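Local coordinates for protein malate dehydrogenase (Picrophilus torridus, PDB 4BGV) that probably catalyses the reversible, NAD-dependent oxidation of malate to oxaloacetate, a step of the tricarboxylic acid cycle, at residues L165-F169 / E170-A174; S194-I198 / E199-P203. All blocks are in the same frame, centred on the assembly; numbering follows the deposited sequence. Where two conformers were deposited one is given.

Contact 1 of 2, residues L165-F169 / E170-A174; sequences LNVSF and EDVNA
S168 and E170 meet through a side-chain-to-backbone bond: the serine hydroxyl OG accepts the amide N of E170 at 3.0 Å, closing an ST turn. OG can reach forward because it stands opposite the serine's own N (chi1 171°), beside the carbonyl carbon. The second bond is purely backbone, from D171 N to S168 O at 3.2 Å, and it makes a type I turn with F169 and E170 at its corners. D171 also lays its carboxylate against the serine, OD2 lying 3.7 Å from S168 CB.

Apolar packing spans the base of the turn. V167 and V172 meet nearly at right angles, with CG2 of V167 3.6 Å from CG2 of V172; V172 goes on to cover L161 and A162 of helix 150-165.

The polar ends mostly look to other chains. D56 of the third subunit bonds S168 OG and F169 N, while R249 and R251 of the second subunit form salt bridges with E170 and D171, and D171 OD2 also accepts a hydrogen bond from V252 N of that second subunit. Replacing S168 by an alanine would probably leave E170 N and OD2 of D56 of the third subunit without the hydroxyl they share. One small hydroxyl thus serves both the fold of the turn and a subunit interface, and the arginines probably offset the two adjacent acidic charges.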
loop_
_atom_site.group_PDB
_atom_site.type_symbol
_atom_site.label_atom_id
_atom_site.label_comp_id
_atom_site.label_asym_id
_atom_site.label_seq_id
_atom_site.Cartn_x
_atom_site.Cartn_y
_atom_site.Cartn_z
ATOM N N LEU A 165 25.163 -6.603 -6.061
ATOM C CA LEU A 165 24.932 -6.421 -7.492
ATOM C C LEU A 165 24.270 -5.088 -7.843
ATOM O O LEU A 165 24.102 -4.772 -9.029
ATOM C CB LEU A 165 24.094 -7.580 -8.037
ATOM C CG LEU A 165 24.874 -8.898 -8.135
ATOM C CD1 LEU A 165 23.939 -10.082 -8.292
ATOM C CD2 LEU A 165 25.869 -8.841 -9.289
ATOM N N ASN A 166 23.935 -4.300 -6.818
ATOM C CA ASN A 166 23.243 -3.020 -6.992
ATOM C C ASN A 166 21.985 -3.175 -7.853
ATOM O O ASN A 166 21.840 -2.527 -8.901
ATOM C CB ASN A 166 24.169 -1.960 -7.598
ATOM C CG ASN A 166 23.598 -0.547 -7.482
ATOM O OD1 ASN A 166 22.806 -0.255 -6.578
ATOM N ND2 ASN A 166 23.997 0.335 -8.398
ATOM N N VAL A 167 21.097 -4.058 -7.414
ATOM C CA VAL A 167 19.847 -4.310 -8.113
ATOM C C VAL A 167 18.706 -4.264 -7.115
ATOM O O VAL A 167 18.921 -4.368 -5.911
ATOM C CB VAL A 167 19.833 -5.701 -8.833
ATOM C CG1 VAL A 167 20.806 -5.735 -10.015
ATOM C CG2 VAL A 167 20.152 -6.825 -7.849
ATOM N N SER A 168 17.485 -4.137 -7.629
ATOM C CA SER A 168 16.284 -4.087 -6.798
ATOM C C SER A 168 16.162 -5.350 -5.950
ATOM O O SER A 168 16.428 -6.449 -6.435
ATOM C CB SER A 168 15.044 -3.978 -7.688
ATOM O OG SER A 168 13.848 -4.134 -6.924
ATOM N N PHE A 169 15.731 -5.194 -4.697
ATOM C CA PHE A 169 15.475 -6.348 -3.846
ATOM C C PHE A 169 14.370 -7.213 -4.439
ATOM O O PHE A 169 14.316 -8.413 -4.189
ATOM C CB PHE A 169 15.076 -5.925 -2.428
ATOM C CG PHE A 169 16.121 -5.126 -1.706
ATOM C CD1 PHE A 169 17.322 -5.720 -1.315
ATOM C CD2 PHE A 169 15.900 -3.794 -1.387
ATOM C CE1 PHE A 169 18.276 -5.005 -0.644
ATOM C CE2 PHE A 169 16.852 -3.067 -0.698
ATOM C CZ PHE A 169 18.053 -3.665 -0.328
ATOM N N GLU A 170 13.490 -6.613 -5.234
ATOM C CA GLU A 170 12.360 -7.363 -5.785
ATOM C C GLU A 170 12.777 -8.407 -6.811
ATOM O O GLU A 170 12.064 -9.384 -7.038
ATOM C CB GLU A 170 11.331 -6.416 -6.415
ATOM C CG GLU A 170 10.112 -7.135 -6.985
ATOM C CD GLU A 170 8.930 -6.214 -7.210
ATOM O OE1 GLU A 170 9.104 -4.981 -7.092
ATOM O OE2 GLU A 170 7.825 -6.730 -7.498
ATOM N N ASP A 171 13.933 -8.209 -7.431
ATOM C CA ASP A 171 14.345 -9.071 -8.531
ATOM C C ASP A 171 15.386 -10.124 -8.153
ATOM O O ASP A 171 15.762 -10.960 -8.981
ATOM C CB ASP A 171 14.815 -8.212 -9.703
ATOM C CG ASP A 171 13.703 -7.299 -10.218
ATOM O OD1 ASP A 171 12.555 -7.786 -10.341
ATOM O OD2 ASP A 171 13.962 -6.100 -10.474
ATOM N N VAL A 172 15.842 -10.098 -6.904
ATOM C CA VAL A 172 16.775 -11.122 -6.450
ATOM C C VAL A 172 15.991 -12.303 -5.862
ATOM O O VAL A 172 15.019 -12.121 -5.124
ATOM C CB VAL A 172 17.779 -10.589 -5.406
ATOM C CG1 VAL A 172 18.716 -11.703 -4.971
ATOM C CG2 VAL A 172 18.609 -9.447 -5.979
ATOM N N ASN A 173 16.398 -13.513 -6.226
ATOM C CA ASN A 173 15.806 -14.726 -5.690
ATOM C C ASN A 173 16.894 -15.586 -5.100
ATOM O O ASN A 173 17.864 -15.891 -5.772
ATOM C CB ASN A 173 15.094 -15.483 -6.793
ATOM C CG ASN A 173 14.025 -14.639 -7.458
ATOM O OD1 ASN A 173 12.952 -14.450 -6.897
ATOM N ND2 ASN A 173 14.329 -14.093 -8.641
ATOM N N ALA A 174 16.741 -15.970 -3.839
ATOM C CA ALA A 174 17.775 -16.737 -3.152
ATOM C C ALA A 174 17.164 -18.011 -2.576
ATOM O O ALA A 174 16.244 -17.947 -1.763
ATOM C CB ALA A 174 18.394 -15.895 -2.043
#

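Contact 2 of 2, residues S194-I198 / E199-P203; sequences SGIPI and EDLLP
I196 meets L201 at the start of the bend, the two side chains roughly perpendicular. The methyl CG2 of I196 does the touching, 3.9 Å from CG of L201. That branch lies opposite the isoleucine's own N, beside its carbonyl carbon, and faces the fork of the leucine. Y289 of the second subunit packs on both residues.

P197 comes next, and its contact has a backbone and a side-chain half. Its carbonyl O takes the amide N of D200 at 3.0 Å. Beside this bond the proline ring and the aspartate run alongside each other, with D200 OD2 3.6 Å from CD of the P197 ring. The aspartate gets there with CG turned to the side of its own N (chi1 -64°). Y190 of the second subunit rests on both. L201 closes in from another direction, placing CG 3.6 Å from P197 O.

Here strand 196-197, the outermost strand, within this chain, of a three-stranded antiparallel sheet, gives way to two overlapping type I turns, the first with I198 and E199 at its corners and the second with E199 and D200. They carry the chain to P203, the N-cap of helix 204-215.

I198 O is gripped twice. L201 N approaches at 2.9 Å from well above the carbonyl plane, closing the second turn, whereas L202 N comes in at 3.0 Å nearly head-on, with a C=O...N angle of 169°. The I198 side chain runs beside that of L202, although two conformers make the detail of this apolar contact doubtful.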
loop_
_atom_site.group_PDB
_atom_site.type_symbol
_atom_site.label_atom_id
_atom_site.label_comp_id
_atom_site.label_asym_id
_atom_site.label_seq_id
_atom_site.Cartn_x
_atom_site.Cartn_y
_atom_site.Cartn_z
ATOM N N SER A 194 16.334 -11.909 -11.613
ATOM C CA SER A 194 15.358 -11.978 -12.705
ATOM C C SER A 194 15.616 -13.170 -13.636
ATOM O O SER A 194 15.456 -13.054 -14.855
ATOM C CB SER A 194 15.353 -10.671 -13.514
ATOM O OG SER A 194 14.991 -9.573 -12.695
ATOM N N GLY A 195 16.036 -14.299 -13.052
ATOM C CA GLY A 195 16.257 -15.519 -13.802
ATOM C C GLY A 195 17.696 -15.760 -14.209
ATOM O O GLY A 195 18.080 -16.887 -14.547
ATOM N N ILE A 196 18.505 -14.709 -14.186
ATOM C CA ILE A 196 19.906 -14.869 -14.557
ATOM C C ILE A 196 20.643 -15.448 -13.360
ATOM O O ILE A 196 20.667 -14.825 -12.302
ATOM C CB ILE A 196 20.546 -13.529 -14.957
ATOM C CG1 ILE A 196 19.783 -12.897 -16.124
ATOM C CG2 ILE A 196 22.017 -13.753 -15.324
ATOM C CD1 ILE A 196 20.186 -11.447 -16.438
ATOM N N PRO A 197 21.235 -16.649 -13.507
ATOM C CA PRO A 197 21.853 -17.281 -12.333
ATOM C C PRO A 197 22.924 -16.404 -11.717
ATOM O O PRO A 197 23.675 -15.714 -12.422
ATOM C CB PRO A 197 22.462 -18.573 -12.905
ATOM C CG PRO A 197 21.614 -18.863 -14.099
ATOM C CD PRO A 197 21.333 -17.514 -14.700
ATOM N N ILE A 198 22.980 -16.400 -10.389
ATOM C CA ILE A 198 23.944 -15.589 -9.675
ATOM C C ILE A 198 25.387 -16.015 -9.994
ATOM O O ILE A 198 26.321 -15.211 -9.928
ATOM C CB ILE A 198 23.653 -15.650 -8.158
ATOM C CG1 ILE A 198 23.717 -14.261 -7.538
ATOM C CG2 ILE A 198 24.512 -16.680 -7.453
ATOM C CD1 ILE A 198 22.434 -13.495 -7.735
ATOM N N GLU A 199 25.567 -17.288 -10.346
ATOM C CA GLU A 199 26.899 -17.771 -10.710
ATOM C C GLU A 199 27.438 -17.131 -11.979
ATOM O O GLU A 199 28.647 -17.159 -12.211
ATOM C CB GLU A 199 26.925 -19.294 -10.863
ATOM C CG GLU A 199 26.986 -20.026 -9.545
ATOM C CD GLU A 199 26.582 -21.485 -9.664
ATOM O OE1 GLU A 199 25.463 -21.768 -10.159
ATOM O OE2 GLU A 199 27.383 -22.350 -9.255
ATOM N N ASP A 200 26.544 -16.597 -12.811
ATOM C CA ASP A 200 26.937 -15.852 -14.001
ATOM C C ASP A 200 27.243 -14.393 -13.689
ATOM O O ASP A 200 27.741 -13.680 -14.547
ATOM C CB ASP A 200 25.830 -15.877 -15.060
ATOM C CG ASP A 200 25.558 -17.269 -15.585
ATOM O OD1 ASP A 200 26.366 -18.176 -15.308
ATOM O OD2 ASP A 200 24.531 -17.455 -16.268
ATOM N N LEU A 201 26.934 -13.951 -12.471
ATOM C CA LEU A 201 26.971 -12.527 -12.149
ATOM C C LEU A 201 28.037 -12.171 -11.110
ATOM O O LEU A 201 28.513 -11.041 -11.072
ATOM C CB LEU A 201 25.589 -12.068 -11.664
ATOM C CG LEU A 201 24.432 -12.163 -12.669
ATOM C CD1 LEU A 201 23.108 -11.746 -12.038
ATOM C CD2 LEU A 201 24.736 -11.299 -13.887
ATOM N N LEU A 202 28.393 -13.135 -10.266
ATOM C CA LEU A 202 29.340 -12.913 -9.173
ATOM C C LEU A 202 30.384 -14.021 -9.136
ATOM O O LEU A 202 30.079 -15.164 -9.467
ATOM C CB LEU A 202 28.598 -12.870 -7.832
ATOM C CG LEU A 202 27.718 -11.659 -7.515
ATOM C CD1 LEU A 202 26.836 -11.915 -6.279
ATOM C CD2 LEU A 202 28.570 -10.422 -7.309
ATOM N N PRO A 203 31.625 -13.687 -8.725
ATOM C CA PRO A 203 32.660 -14.709 -8.527
ATOM C C PRO A 203 32.245 -15.653 -7.405
ATOM O O PRO A 203 31.571 -15.243 -6.460
ATOM C CB PRO A 203 33.884 -13.898 -8.097
ATOM C CG PRO A 203 33.604 -12.495 -8.540
ATOM C CD PRO A 203 32.129 -12.326 -8.491
#

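In the fold
Following the chain from the N terminus, helix 150-165 ends and contact 1 turns the chain into strand 172-178. The next strand, 184-193, runs back antiparallel to it, and contact 2 then bends the chain from strand 196-197 toward helix 204-215. Each closes only a few residues of chain: one turn in contact 1, two overlapping turns in contact 2. They come in series, neither nesting nor crossing, with centres 11 Å apart. They meet directly at one end of the same antiparallel sheet, where D171 O and S194 N probably share a hydrogen bond at 2.9 Å. At the helix end, CD2 of L165 packs 3.7 Å from CD2 of L202. Both contacts also touch the second subunit, whose V252 bonds D171 and S194.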